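Local coordinates for protein amorpha-4,11-diene synthase (Artemisia annua, PDB 4GAX) that probably cyclises farnesyl diphosphate to a sesquiterpene, with release of diphosphate, as amorphadiene and bisabolol synthases do, at residues 79-84 with 124-129; 186-191 with 208-213; 194-197 with 202-205; 282-287 with 547-552; 456-461 with 497-502. All blocks are in the same frame, centred on the assembly; numbering follows the deposited sequence.

Contact 1 (79-84 with 124-129); sequences NLLKLV and FRLMRK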
# COMPACT_ATOMS: atom_id res chain seq x y z
N ASN A 79 17.19 -22.14 -6.29
CA ASN A 79 16.24 -22.08 -7.40
C ASN A 79 14.81 -21.94 -6.90
O ASN A 79 13.97 -21.35 -7.57
CB ASN A 79 16.37 -23.31 -8.31
CG ASN A 79 17.67 -23.31 -9.12
OD1 ASN A 79 18.53 -22.44 -8.95
ND2 ASN A 79 17.81 -24.29 -10.00
N LEU A 80 14.53 -22.51 -5.73
CA LEU A 80 13.20 -22.38 -5.14
C LEU A 80 12.91 -20.92 -4.78
O LEU A 80 11.81 -20.40 -5.04
CB LEU A 80 13.07 -23.28 -3.90
CG LEU A 80 11.83 -23.13 -3.01
CD1 LEU A 80 10.52 -23.40 -3.74
CD2 LEU A 80 11.92 -24.06 -1.83
N LEU A 81 13.91 -20.25 -4.21
CA LEU A 81 13.74 -18.85 -3.85
C LEU A 81 13.47 -18.03 -5.10
O LEU A 81 12.65 -17.12 -5.08
CB LEU A 81 14.97 -18.30 -3.12
CG LEU A 81 15.19 -18.84 -1.71
CD1 LEU A 81 16.45 -18.22 -1.13
CD2 LEU A 81 13.99 -18.52 -0.83
N LYS A 82 14.19 -18.34 -6.17
CA LYS A 82 14.00 -17.63 -7.43
C LYS A 82 12.59 -17.84 -7.98
O LYS A 82 11.97 -16.90 -8.52
CB LYS A 82 15.05 -18.06 -8.46
CG LYS A 82 15.07 -17.20 -9.72
CD LYS A 82 15.10 -15.71 -9.37
CE LYS A 82 15.54 -14.84 -10.56
NZ LYS A 82 14.50 -14.73 -11.62
N LEU A 83 12.09 -19.06 -7.87
CA LEU A 83 10.74 -19.37 -8.35
C LEU A 83 9.71 -18.63 -7.52
O LEU A 83 8.74 -18.09 -8.06
CB LEU A 83 10.49 -20.87 -8.22
CG LEU A 83 9.16 -21.44 -8.73
CD1 LEU A 83 8.89 -20.97 -10.15
CD2 LEU A 83 9.23 -22.97 -8.70
N VAL A 84 9.91 -18.60 -6.20
CA VAL A 84 9.02 -17.88 -5.29
C VAL A 84 9.01 -16.41 -5.69
O VAL A 84 7.95 -15.80 -5.82
CB VAL A 84 9.46 -18.04 -3.81
CG1 VAL A 84 8.71 -17.06 -2.91
CG2 VAL A 84 9.25 -19.47 -3.32
N PHE A 124 17.69 -12.83 1.59
CA PHE A 124 17.55 -11.83 2.65
C PHE A 124 16.23 -11.08 2.49
O PHE A 124 15.47 -10.92 3.45
CB PHE A 124 18.74 -10.86 2.58
CG PHE A 124 18.64 -9.69 3.51
CD1 PHE A 124 19.03 -9.79 4.83
CD2 PHE A 124 18.17 -8.46 3.04
CE1 PHE A 124 18.95 -8.68 5.69
CE2 PHE A 124 18.10 -7.36 3.87
CZ PHE A 124 18.49 -7.47 5.21
N ARG A 125 15.96 -10.62 1.28
CA ARG A 125 14.77 -9.83 1.02
C ARG A 125 13.47 -10.64 1.17
O ARG A 125 12.50 -10.17 1.77
CB ARG A 125 14.84 -9.18 -0.36
CG ARG A 125 13.61 -8.37 -0.71
CD ARG A 125 13.77 -7.61 -2.02
NE ARG A 125 13.86 -8.51 -3.18
CZ ARG A 125 12.83 -9.19 -3.68
NH1 ARG A 125 11.63 -9.09 -3.12
NH2 ARG A 125 13.01 -9.97 -4.74
N LEU A 126 13.45 -11.85 0.62
CA LEU A 126 12.27 -12.71 0.74
C LEU A 126 12.00 -13.12 2.18
O LEU A 126 10.82 -13.21 2.60
CB LEU A 126 12.39 -13.97 -0.13
CG LEU A 126 12.49 -13.85 -1.64
CD1 LEU A 126 12.42 -15.27 -2.27
CD2 LEU A 126 11.40 -12.95 -2.21
N MET A 127 13.06 -13.37 2.94
CA MET A 127 12.87 -13.66 4.36
C MET A 127 12.23 -12.47 5.09
O MET A 127 11.23 -12.63 5.78
CB MET A 127 14.20 -14.06 5.03
CG MET A 127 14.71 -15.44 4.61
SD MET A 127 13.63 -16.82 5.09
CE MET A 127 12.76 -17.11 3.57
N ARG A 128 12.80 -11.28 4.92
CA ARG A 128 12.28 -10.09 5.61
C ARG A 128 10.88 -9.72 5.15
O ARG A 128 10.06 -9.31 5.95
CB ARG A 128 13.24 -8.89 5.45
CG ARG A 128 14.48 -9.01 6.35
CD ARG A 128 15.14 -7.65 6.64
NE ARG A 128 16.21 -7.81 7.64
CZ ARG A 128 17.00 -6.82 8.05
NH1 ARG A 128 16.80 -5.60 7.58
NH2 ARG A 128 17.97 -7.05 8.93
N LYS A 129 10.61 -9.88 3.86
CA LYS A 129 9.26 -9.65 3.34
C LYS A 129 8.26 -10.59 4.03
O LYS A 129 7.11 -10.22 4.28
CB LYS A 129 9.23 -9.84 1.83
CG LYS A 129 7.85 -9.72 1.15
CD LYS A 129 8.00 -9.80 -0.39
CE LYS A 129 6.63 -9.85 -1.10
NZ LYS A 129 5.58 -9.11 -0.34
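R128 NH2 is gripped by E174 OE2 and V134 O on the far side of helix 120-129, while the near side of that helix sets L126 against L81 and V84 of helix 77-89. The site is buried in the all-helical N-terminal domain of a plant-type terpene synthase, where the two helices pack beside each other. L126 carries its side of the contact through one branch. Its CG is anti to the carbonyl carbon (chi1 -63°), and CD1 projects between L81 and V84, two residues about one helical turn apart. This methyl also meets the backbone, L126 CD1 resting 3.4 Å from L81 O in van der Waals contact. L81 answers with CD2, 3.9 Å from L126 CD1, and with CB at 4.1 Å from the same methyl. The L81 and L126 side chains slide past each other in opposite directions, flank to flank. V84 CG1 closes in from the next turn, 4.2 Å from L126 CD1, and its side chain runs at a slant to that of L126. L104 and I100 of helix 97-111 extend the apolar layer over L81 and V84 respectively, while R125 gives the two helices a polar tie through a salt bridge from its NH2 to D85 OD1. The R128 guanidinium is held further by M169 O, which binds NH1, and F124 CZ sits over the centre of the group, 3.2 Å above its plane.

Contact 2 (186-191 with 208-213); sequences SHLSII and RALKKP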
# COMPACT_ATOMS: atom_id res chain seq x y z
N SER A 186 25.25 3.50 -7.85
CA SER A 186 26.23 4.12 -8.74
C SER A 186 26.56 3.19 -9.89
O SER A 186 26.66 3.63 -11.03
CB SER A 186 27.51 4.51 -7.99
OG SER A 186 28.23 3.37 -7.55
N HIS A 187 26.73 1.91 -9.59
CA HIS A 187 27.06 0.97 -10.66
C HIS A 187 25.88 0.67 -11.58
O HIS A 187 26.05 0.64 -12.80
CB HIS A 187 27.70 -0.30 -10.09
CG HIS A 187 29.11 -0.08 -9.64
ND1 HIS A 187 29.43 0.32 -8.36
CD2 HIS A 187 30.28 -0.14 -10.32
CE1 HIS A 187 30.74 0.47 -8.27
NE2 HIS A 187 31.28 0.19 -9.44
N LEU A 188 24.70 0.47 -11.00
CA LEU A 188 23.50 0.22 -11.80
C LEU A 188 23.15 1.38 -12.73
O LEU A 188 22.76 1.15 -13.89
CB LEU A 188 22.31 -0.17 -10.90
CG LEU A 188 22.38 -1.57 -10.27
CD1 LEU A 188 21.31 -1.76 -9.21
CD2 LEU A 188 22.28 -2.68 -11.33
N SER A 189 23.31 2.61 -12.25
CA SER A 189 23.07 3.80 -13.07
C SER A 189 23.89 3.78 -14.35
O SER A 189 23.38 4.05 -15.45
CB SER A 189 23.42 5.08 -12.30
OG SER A 189 22.44 5.36 -11.32
N ILE A 190 25.18 3.48 -14.19
CA ILE A 190 26.12 3.44 -15.31
C ILE A 190 25.79 2.29 -16.25
O ILE A 190 25.78 2.46 -17.46
CB ILE A 190 27.57 3.23 -14.81
CG1 ILE A 190 28.04 4.42 -13.99
CG2 ILE A 190 28.51 3.01 -15.99
CD1 ILE A 190 29.41 4.19 -13.36
N ILE A 191 25.53 1.11 -15.68
CA ILE A 191 25.26 -0.06 -16.51
C ILE A 191 24.00 0.17 -17.35
O ILE A 191 23.98 -0.14 -18.54
CB ILE A 191 25.13 -1.34 -15.65
CG1 ILE A 191 26.47 -1.64 -14.97
CG2 ILE A 191 24.72 -2.52 -16.50
CD1 ILE A 191 26.37 -2.72 -13.89
N ARG A 208 13.77 1.22 -13.88
CA ARG A 208 12.54 1.22 -13.08
C ARG A 208 12.87 0.94 -11.61
O ARG A 208 12.35 1.60 -10.72
CB ARG A 208 11.44 0.28 -13.62
CG ARG A 208 11.81 -1.18 -13.78
CD ARG A 208 10.62 -2.01 -14.32
NE ARG A 208 9.53 -2.06 -13.36
CZ ARG A 208 9.25 -3.11 -12.58
NH1 ARG A 208 9.94 -4.24 -12.65
NH2 ARG A 208 8.25 -3.01 -11.72
N ALA A 209 13.76 -0.03 -11.37
CA ALA A 209 14.19 -0.34 -10.01
C ALA A 209 14.83 0.87 -9.33
O ALA A 209 14.55 1.16 -8.16
CB ALA A 209 15.15 -1.53 -10.02
N LEU A 210 15.70 1.57 -10.05
CA LEU A 210 16.34 2.77 -9.52
C LEU A 210 15.34 3.89 -9.21
O LEU A 210 15.51 4.64 -8.24
CB LEU A 210 17.42 3.27 -10.49
CG LEU A 210 18.63 2.35 -10.69
CD1 LEU A 210 19.60 2.93 -11.70
CD2 LEU A 210 19.32 2.08 -9.36
N LYS A 211 14.30 4.00 -10.03
CA LYS A 211 13.24 4.99 -9.79
C LYS A 211 12.44 4.66 -8.52
O LYS A 211 12.11 5.56 -7.74
CB LYS A 211 12.30 5.07 -11.00
CG LYS A 211 11.44 6.33 -11.06
CD LYS A 211 11.30 6.85 -12.51
CE LYS A 211 12.61 7.46 -13.03
NZ LYS A 211 13.31 6.63 -14.07
N LYS A 212 12.14 3.38 -8.30
CA LYS A 212 11.44 2.96 -7.08
C LYS A 212 11.75 1.50 -6.82
O LYS A 212 11.51 0.63 -7.69
CB LYS A 212 9.92 3.16 -7.21
CG LYS A 212 9.15 2.70 -5.96
CD LYS A 212 7.63 2.88 -6.12
CE LYS A 212 7.22 4.34 -6.12
NZ LYS A 212 5.75 4.48 -5.81
N PRO A 213 12.30 1.20 -5.64
CA PRO A 213 12.63 -0.21 -5.42
C PRO A 213 11.38 -1.07 -5.26
O PRO A 213 10.30 -0.57 -4.92
CB PRO A 213 13.45 -0.17 -4.14
CG PRO A 213 13.04 1.09 -3.45
CD PRO A 213 12.71 2.07 -4.52
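L210 reaches across from helix 200-211 and lays its two methyl groups over the L188-S189 step of helix 175-194. CD2 meets the L188 side chain, with L210 CD2 4.0 Å from L188 CB. CD1 lies over the backbone of the same turn, L210 CD1 being 4.0 Å from L188 C and 3.8 Å from S189 N. CD1 also touches the serine hydroxyl: L210 CD1 and S189 OG are 3.8 Å apart. The rotation about CB-CG divides these tasks, for CD1 stands anti to CA (chi2 179°) and reaches the backbone, while CD2 branches off to L188 CB. L188 and L210 both point toward the partner helix, whereas S189 stands to one side, at the exposed margin. The two helices follow one another in the sequence and run in roughly opposite directions, forming an alpha-helical hairpin in the N-terminal terpene synthase domain, with S189 and L210 facing at a CA to CA distance of 7.7 Å. Y164 of helix 157-167 and I206 pack on L188 at the buried side, and Y164 OH also binds A209 O. Helix 200-211 stops just beyond the contact, for K212 leaves helical geometry and P213 follows. S189 OG is hydrogen-bonded to Q185 O one turn back, so its proton is used within its own helix, and L210 CD1 meets it only in van der Waals contact. Cohesion between the segments therefore rests on dispersion and on the fit of one forked side chain against a helical turn.

Contact 3 (194-197 with 202-205); sequences DTLS and LSTE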
# COMPACT_ATOMS: atom_id res chain seq x y z
N ASP A 194 25.01 2.20 -20.24
CA ASP A 194 25.90 1.47 -21.13
C ASP A 194 25.17 0.34 -21.88
O ASP A 194 25.60 -0.08 -22.95
CB ASP A 194 27.11 0.90 -20.37
CG ASP A 194 28.04 1.99 -19.87
OD1 ASP A 194 27.88 3.15 -20.31
OD2 ASP A 194 28.94 1.70 -19.04
N THR A 195 24.09 -0.17 -21.31
CA THR A 195 23.40 -1.31 -21.92
C THR A 195 22.21 -0.92 -22.78
O THR A 195 21.53 -1.79 -23.34
CB THR A 195 22.96 -2.37 -20.87
OG1 THR A 195 21.92 -1.84 -20.04
CG2 THR A 195 24.13 -2.79 -20.02
N LEU A 196 21.96 0.39 -22.91
CA LEU A 196 20.82 0.86 -23.70
C LEU A 196 20.88 0.28 -25.12
O LEU A 196 19.89 -0.24 -25.62
CB LEU A 196 20.78 2.39 -23.76
CG LEU A 196 19.64 2.94 -24.63
CD1 LEU A 196 18.29 2.40 -24.16
CD2 LEU A 196 19.66 4.46 -24.63
N SER A 197 22.04 0.38 -25.75
CA SER A 197 22.19 -0.11 -27.12
C SER A 197 22.50 -1.61 -27.22
O SER A 197 22.59 -2.17 -28.31
CB SER A 197 23.26 0.71 -27.86
OG SER A 197 22.76 2.00 -28.16
N LEU A 202 16.64 -4.47 -20.64
CA LEU A 202 17.35 -4.63 -19.38
C LEU A 202 17.65 -3.25 -18.78
O LEU A 202 17.52 -3.05 -17.57
CB LEU A 202 18.64 -5.42 -19.58
CG LEU A 202 19.44 -5.65 -18.29
CD1 LEU A 202 18.58 -6.39 -17.25
CD2 LEU A 202 20.71 -6.42 -18.59
N SER A 203 18.02 -2.30 -19.64
CA SER A 203 18.20 -0.91 -19.21
C SER A 203 16.95 -0.42 -18.52
O SER A 203 17.00 0.16 -17.43
CB SER A 203 18.52 -0.00 -20.41
OG SER A 203 19.82 -0.26 -20.88
N THR A 204 15.81 -0.68 -19.16
CA THR A 204 14.52 -0.28 -18.63
C THR A 204 14.25 -0.92 -17.27
O THR A 204 13.79 -0.26 -16.35
CB THR A 204 13.39 -0.59 -19.65
OG1 THR A 204 13.53 0.32 -20.74
CG2 THR A 204 12.02 -0.42 -19.02
N GLU A 205 14.54 -2.21 -17.15
CA GLU A 205 14.31 -2.91 -15.89
C GLU A 205 15.20 -2.38 -14.75
O GLU A 205 14.73 -2.24 -13.61
CB GLU A 205 14.49 -4.41 -16.06
CG GLU A 205 14.13 -5.22 -14.83
CD GLU A 205 12.63 -5.23 -14.54
OE1 GLU A 205 11.83 -4.74 -15.37
OE2 GLU A 205 12.26 -5.75 -13.47
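T195 OG1 and S203 OG lie 2.8 Å apart, a possible hydrogen bond between the loop that follows helix 175-194 and the first turns of helix 200-211. T195 places its hydroxyl between backbone N and carbonyl carbon (chi1 68°), turned to the serine, and both CB bonds point toward the opposite segment. The bond is not settled, because the T195 proton may go instead to I191 O in the last turn of helix 175-194. S203 OG is more clearly provided for, being hydrogen-bonded to A192 O of that same turn. Close polar approaches without proper bonding form a second group. L196 N is 3.0 Å from S203 OG, and T195 O is 3.4 Å from it, but in both cases the angle is poor for a hydrogen bond. Van der Waals contacts make the third group. S203 CB packs 3.9 Å from T195 OG1 and 4.1 Å from L196 CA, and L196 CB comes to 4.0 Å from S203 OG. The leucine touches with its base alone; its CG is directed anti to the backbone N (chi1 178°), and the branched end leads off to an exposed position. Such small groups let the chains draw close, the CA atoms of L196 and S203 being 5.5 Å apart in this tight helix-loop-helix connection. The chemistry is thus one of competition: the buried S203 oxygen is satisfied by A192 O, whereas the single proton of T195 must choose between the serine across the turn and the I191 carbonyl behind it.

Contact 4 (282-287 with 547-552); sequences IVECYF and EEYKNL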
# COMPACT_ATOMS: atom_id res chain seq x y z
N ILE A 282 -14.96 8.61 -6.74
CA ILE A 282 -15.11 7.21 -6.35
C ILE A 282 -13.99 6.31 -6.90
O ILE A 282 -13.54 5.37 -6.23
CB ILE A 282 -16.51 6.64 -6.67
CG1 ILE A 282 -16.80 5.41 -5.81
CG2 ILE A 282 -16.65 6.31 -8.15
CD1 ILE A 282 -16.68 5.67 -4.29
N VAL A 283 -13.49 6.63 -8.10
CA VAL A 283 -12.44 5.82 -8.71
C VAL A 283 -11.18 5.92 -7.86
O VAL A 283 -10.51 4.92 -7.58
CB VAL A 283 -12.12 6.27 -10.16
CG1 VAL A 283 -10.93 5.47 -10.71
CG2 VAL A 283 -13.35 6.09 -11.05
N GLU A 284 -10.90 7.14 -7.42
CA GLU A 284 -9.78 7.42 -6.53
C GLU A 284 -9.88 6.72 -5.17
O GLU A 284 -8.88 6.22 -4.64
CB GLU A 284 -9.63 8.94 -6.37
CG GLU A 284 -9.14 9.65 -7.65
CD GLU A 284 -10.19 9.76 -8.78
OE1 GLU A 284 -11.41 9.57 -8.53
OE2 GLU A 284 -9.79 10.03 -9.93
N CYS A 285 -11.08 6.65 -4.60
CA CYS A 285 -11.23 5.96 -3.32
C CYS A 285 -11.01 4.47 -3.51
O CYS A 285 -10.38 3.81 -2.69
CB CYS A 285 -12.63 6.21 -2.73
SG CYS A 285 -12.97 7.95 -2.35
N TYR A 286 -11.53 3.94 -4.61
CA TYR A 286 -11.34 2.52 -4.91
C TYR A 286 -9.86 2.16 -5.11
O TYR A 286 -9.39 1.14 -4.63
CB TYR A 286 -12.15 2.10 -6.14
CG TYR A 286 -11.91 0.66 -6.48
CD1 TYR A 286 -11.26 0.29 -7.65
CD2 TYR A 286 -12.28 -0.34 -5.60
CE1 TYR A 286 -11.01 -1.07 -7.94
CE2 TYR A 286 -12.04 -1.68 -5.86
CZ TYR A 286 -11.40 -2.04 -7.04
OH TYR A 286 -11.15 -3.38 -7.29
N PHE A 287 -9.12 3.03 -5.82
CA PHE A 287 -7.72 2.76 -6.13
C PHE A 287 -6.92 2.68 -4.84
O PHE A 287 -6.04 1.83 -4.68
CB PHE A 287 -7.13 3.83 -7.07
CG PHE A 287 -5.80 3.45 -7.67
CD1 PHE A 287 -5.72 2.45 -8.62
CD2 PHE A 287 -4.64 4.10 -7.28
CE1 PHE A 287 -4.49 2.08 -9.18
CE2 PHE A 287 -3.40 3.75 -7.84
CZ PHE A 287 -3.33 2.73 -8.78
N GLU A 547 -0.30 12.76 -14.13
CA GLU A 547 -0.28 11.75 -15.19
C GLU A 547 0.24 10.42 -14.65
O GLU A 547 -0.21 9.35 -15.06
CB GLU A 547 0.59 12.22 -16.36
CG GLU A 547 0.60 11.28 -17.57
CD GLU A 547 -0.51 11.58 -18.57
OE1 GLU A 547 -0.46 11.02 -19.69
OE2 GLU A 547 -1.43 12.36 -18.24
N GLU A 548 1.19 10.51 -13.72
CA GLU A 548 1.77 9.33 -13.11
C GLU A 548 0.65 8.51 -12.45
O GLU A 548 0.48 7.33 -12.74
CB GLU A 548 2.84 9.74 -12.09
CG GLU A 548 3.98 8.75 -11.92
CD GLU A 548 5.20 9.35 -11.24
OE1 GLU A 548 5.10 9.77 -10.06
OE2 GLU A 548 6.27 9.42 -11.88
N TYR A 549 -0.12 9.16 -11.59
CA TYR A 549 -1.23 8.51 -10.90
C TYR A 549 -2.29 8.02 -11.89
O TYR A 549 -2.85 6.93 -11.73
CB TYR A 549 -1.85 9.47 -9.88
CG TYR A 549 -2.93 8.88 -9.01
CD1 TYR A 549 -2.66 8.48 -7.70
CD2 TYR A 549 -4.24 8.74 -9.48
CE1 TYR A 549 -3.66 7.93 -6.89
CE2 TYR A 549 -5.24 8.20 -8.68
CZ TYR A 549 -4.94 7.81 -7.39
OH TYR A 549 -5.95 7.28 -6.62
N LYS A 550 -2.57 8.83 -12.91
CA LYS A 550 -3.62 8.48 -13.87
C LYS A 550 -3.28 7.19 -14.61
O LYS A 550 -4.14 6.33 -14.81
CB LYS A 550 -3.85 9.60 -14.88
CG LYS A 550 -5.16 9.43 -15.66
CD LYS A 550 -5.03 9.89 -17.10
CE LYS A 550 -4.69 11.37 -17.20
NZ LYS A 550 -4.59 11.81 -18.62
N ASN A 551 -2.03 7.05 -15.03
CA ASN A 551 -1.67 5.87 -15.80
C ASN A 551 -1.55 4.60 -14.97
O ASN A 551 -1.72 3.51 -15.50
CB ASN A 551 -0.44 6.11 -16.66
CG ASN A 551 -0.78 6.86 -17.94
OD1 ASN A 551 -1.05 6.26 -18.98
ND2 ASN A 551 -0.77 8.19 -17.85
N LEU A 552 -1.25 4.75 -13.68
CA LEU A 552 -1.26 3.62 -12.77
C LEU A 552 -2.68 3.05 -12.72
O LEU A 552 -2.86 1.83 -12.79
CB LEU A 552 -0.82 4.02 -11.36
CG LEU A 552 0.64 4.44 -11.17
CD1 LEU A 552 0.89 4.83 -9.72
CD2 LEU A 552 1.62 3.33 -11.58
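F287 and Y549 form the tight part of the contact, a T-shaped (edge-to-face) pair in which the edge of F287 is turned to the face of Y549. The ring centroids are 5.3 Å apart and the planes meet at 66°. The closest approach lies toward the phenol end, where F287 CD2 is 3.5 Å from Y549 OH and 3.7 Å from Y549 CZ. With CG anti to the backbone N (chi1 -167°), F287 stretches across to helix 547-557 and also reaches L552 at a right angle, F287 CZ lying 3.8 Å from L552 CB. E284 borders the phenol through its aliphatic base, E284 CB standing 4.0 Å from Y549 OH; its carboxylate is engaged by W37 NE1. V553 and L556 pack on F287 as well. The outer side is looser. There K550 NZ makes a weak salt bridge with E547 OE2 at 3.2 Å, and E547 is poorly ordered, while N551 ND2 folds back to E547 O in a nearly straight 3.1 Å hydrogen bond. These links stay within helix 547-557 and take no part in the aromatic contact. The segment axes pass 12.0 Å apart at 75°, a gap that F287 and Y549 span. The pair lies in the all-helical class I terpene synthase fold, where it joins helix 282-292 to the last helix of the chain.

Contact 5 (456-461 with 497-502); sequences GRRLND and YKQVED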
# COMPACT_ATOMS: atom_id res chain seq x y z
N GLY A 456 3.15 10.36 6.13
CA GLY A 456 2.08 10.88 5.29
C GLY A 456 2.08 12.40 5.28
O GLY A 456 1.89 13.02 4.23
N ARG A 457 2.30 12.99 6.46
CA ARG A 457 2.36 14.43 6.57
C ARG A 457 3.60 14.96 5.86
O ARG A 457 3.53 15.97 5.16
CB ARG A 457 2.36 14.85 8.05
CG ARG A 457 2.01 16.30 8.30
CD ARG A 457 2.12 16.64 9.79
NE ARG A 457 3.34 16.10 10.38
CZ ARG A 457 4.56 16.59 10.18
NH1 ARG A 457 4.74 17.65 9.39
NH2 ARG A 457 5.61 16.03 10.76
N ARG A 458 4.73 14.28 6.02
CA ARG A 458 5.97 14.71 5.38
C ARG A 458 5.88 14.61 3.86
O ARG A 458 6.33 15.51 3.14
CB ARG A 458 7.18 13.90 5.87
CG ARG A 458 7.43 13.94 7.37
CD ARG A 458 8.03 15.26 7.83
NE ARG A 458 8.06 15.36 9.28
CZ ARG A 458 8.62 16.36 9.96
NH1 ARG A 458 9.22 17.36 9.32
NH2 ARG A 458 8.59 16.36 11.29
N LEU A 459 5.31 13.52 3.37
CA LEU A 459 5.22 13.31 1.92
C LEU A 459 4.30 14.35 1.29
O LEU A 459 4.56 14.84 0.18
CB LEU A 459 4.76 11.89 1.59
CG LEU A 459 5.84 10.82 1.83
CD1 LEU A 459 5.29 9.42 1.59
CD2 LEU A 459 7.06 11.09 0.95
N ASN A 460 3.23 14.70 2.00
CA ASN A 460 2.28 15.70 1.52
C ASN A 460 2.86 17.12 1.59
O ASN A 460 2.51 17.98 0.79
CB ASN A 460 0.96 15.60 2.28
CG ASN A 460 -0.14 16.44 1.65
OD1 ASN A 460 -0.02 16.90 0.51
ND2 ASN A 460 -1.24 16.63 2.39
N ASP A 461 3.76 17.35 2.55
CA ASP A 461 4.42 18.66 2.68
C ASP A 461 5.49 18.88 1.61
O ASP A 461 6.00 19.99 1.46
CB ASP A 461 5.03 18.82 4.07
CG ASP A 461 3.99 19.03 5.14
OD1 ASP A 461 2.78 18.83 4.86
OD2 ASP A 461 4.37 19.40 6.27
N TYR A 497 14.34 15.30 2.62
CA TYR A 497 14.32 13.99 1.98
C TYR A 497 15.02 12.91 2.82
O TYR A 497 14.57 11.76 2.86
CB TYR A 497 14.83 14.06 0.54
CG TYR A 497 13.76 14.58 -0.41
CD1 TYR A 497 12.46 14.08 -0.35
CD2 TYR A 497 14.04 15.57 -1.35
CE1 TYR A 497 11.47 14.54 -1.20
CE2 TYR A 497 13.05 16.04 -2.21
CZ TYR A 497 11.77 15.52 -2.13
OH TYR A 497 10.78 15.97 -2.97
N LYS A 498 16.09 13.28 3.52
CA LYS A 498 16.73 12.32 4.43
C LYS A 498 15.78 11.91 5.57
O LYS A 498 15.72 10.74 5.95
CB LYS A 498 18.05 12.88 4.97
CG LYS A 498 18.47 12.27 6.31
CD LYS A 498 19.84 11.63 6.26
CE LYS A 498 20.50 11.68 7.64
NZ LYS A 498 19.63 11.09 8.70
N GLN A 499 15.04 12.88 6.11
CA GLN A 499 14.05 12.58 7.15
C GLN A 499 13.02 11.56 6.66
O GLN A 499 12.61 10.64 7.39
CB GLN A 499 13.36 13.88 7.58
CG GLN A 499 12.24 13.73 8.58
CD GLN A 499 11.70 15.09 9.01
OE1 GLN A 499 11.40 15.94 8.17
NE2 GLN A 499 11.60 15.30 10.32
N VAL A 500 12.61 11.69 5.40
CA VAL A 500 11.70 10.71 4.81
C VAL A 500 12.35 9.33 4.70
O VAL A 500 11.73 8.30 4.99
CB VAL A 500 11.17 11.19 3.45
CG1 VAL A 500 10.49 10.04 2.71
CG2 VAL A 500 10.22 12.38 3.63
N GLU A 501 13.61 9.29 4.28
CA GLU A 501 14.30 8.01 4.20
C GLU A 501 14.42 7.37 5.58
O GLU A 501 14.28 6.16 5.72
CB GLU A 501 15.69 8.18 3.58
CG GLU A 501 15.64 8.42 2.08
CD GLU A 501 14.73 7.41 1.36
OE1 GLU A 501 13.63 7.80 0.91
OE2 GLU A 501 15.12 6.23 1.26
N ASP A 502 14.69 8.19 6.58
CA ASP A 502 14.72 7.70 7.96
C ASP A 502 13.40 7.02 8.32
O ASP A 502 13.39 5.96 8.95
CB ASP A 502 14.98 8.85 8.92
CG ASP A 502 16.44 9.23 8.99
OD1 ASP A 502 17.24 8.63 8.24
OD2 ASP A 502 16.80 10.14 9.78
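Segments 456-461 and 497-502 run nearly antiparallel, their axes 10.4 Å apart at 151°, and come nearest at R458 and V500, whose CA atoms are 7.0 Å apart. The firm part of the contact is apolar: L459 CD2 lies 4.0 Å from V500 CG1, the chains crossing at right angles, and R458 CB touches V500 CG2 at 4.1 Å. Beyond its CB, R458 bends at chi2 (-75°) and brings its guanidinium under the Q499 amide, the two chains crossing at about a right angle. The groups meet face-on but tilted, the planes 51° apart, with Q499 NE2 over the centre of the guanidinium. Q499 OE1 comes 2.8 Å from R458 NH1, but from above the group, so the angle is too poor for a hydrogen bond; the nearness of OE1 to the charge may still be favourable. Because donor nitrogens of Q499 and R457 also crowd the R458 guanidinium, the detail of these polar approaches is doubtful. R457 turns to D461 in a 3.6 Å salt bridge, R457 NH1 to D461 OD2. N460 and D461 begin a sequence consistent with the second metal-binding motif of class I terpene synthases. D410 of helix 407-416 forms a salt bridge with R457, Y536 packs on L459, and L503 and W504 lie against R458 and L459, so helix 447-461 touches helix 407-416 through R457 and helix 489-513 through R458 and L459.

In the fold
Contacts 1, 2 and 3 belong to the N-terminal terpene synthase domain, contact 5 to the metal-binding domain, and contact 4 joins helix 282-292 of the latter to helix 547-557 near the C-terminus. Along the chain contact 1 closes before contact 2 opens; contact 3 is nested inside the loop that contact 2 closes, both using helix 200-211, with centres about 10 Å apart. Contact 5 is likewise nested inside the long loop of contact 4, their centres about 22 Å apart. Contacts 1 and 4, about 30 Å between centres, lie on opposite sides of the chain's centre. Contacts 2 and 3 belong to one helical hairpin, whereas contacts 1 and 5 pair helices with another helix between them in sequence.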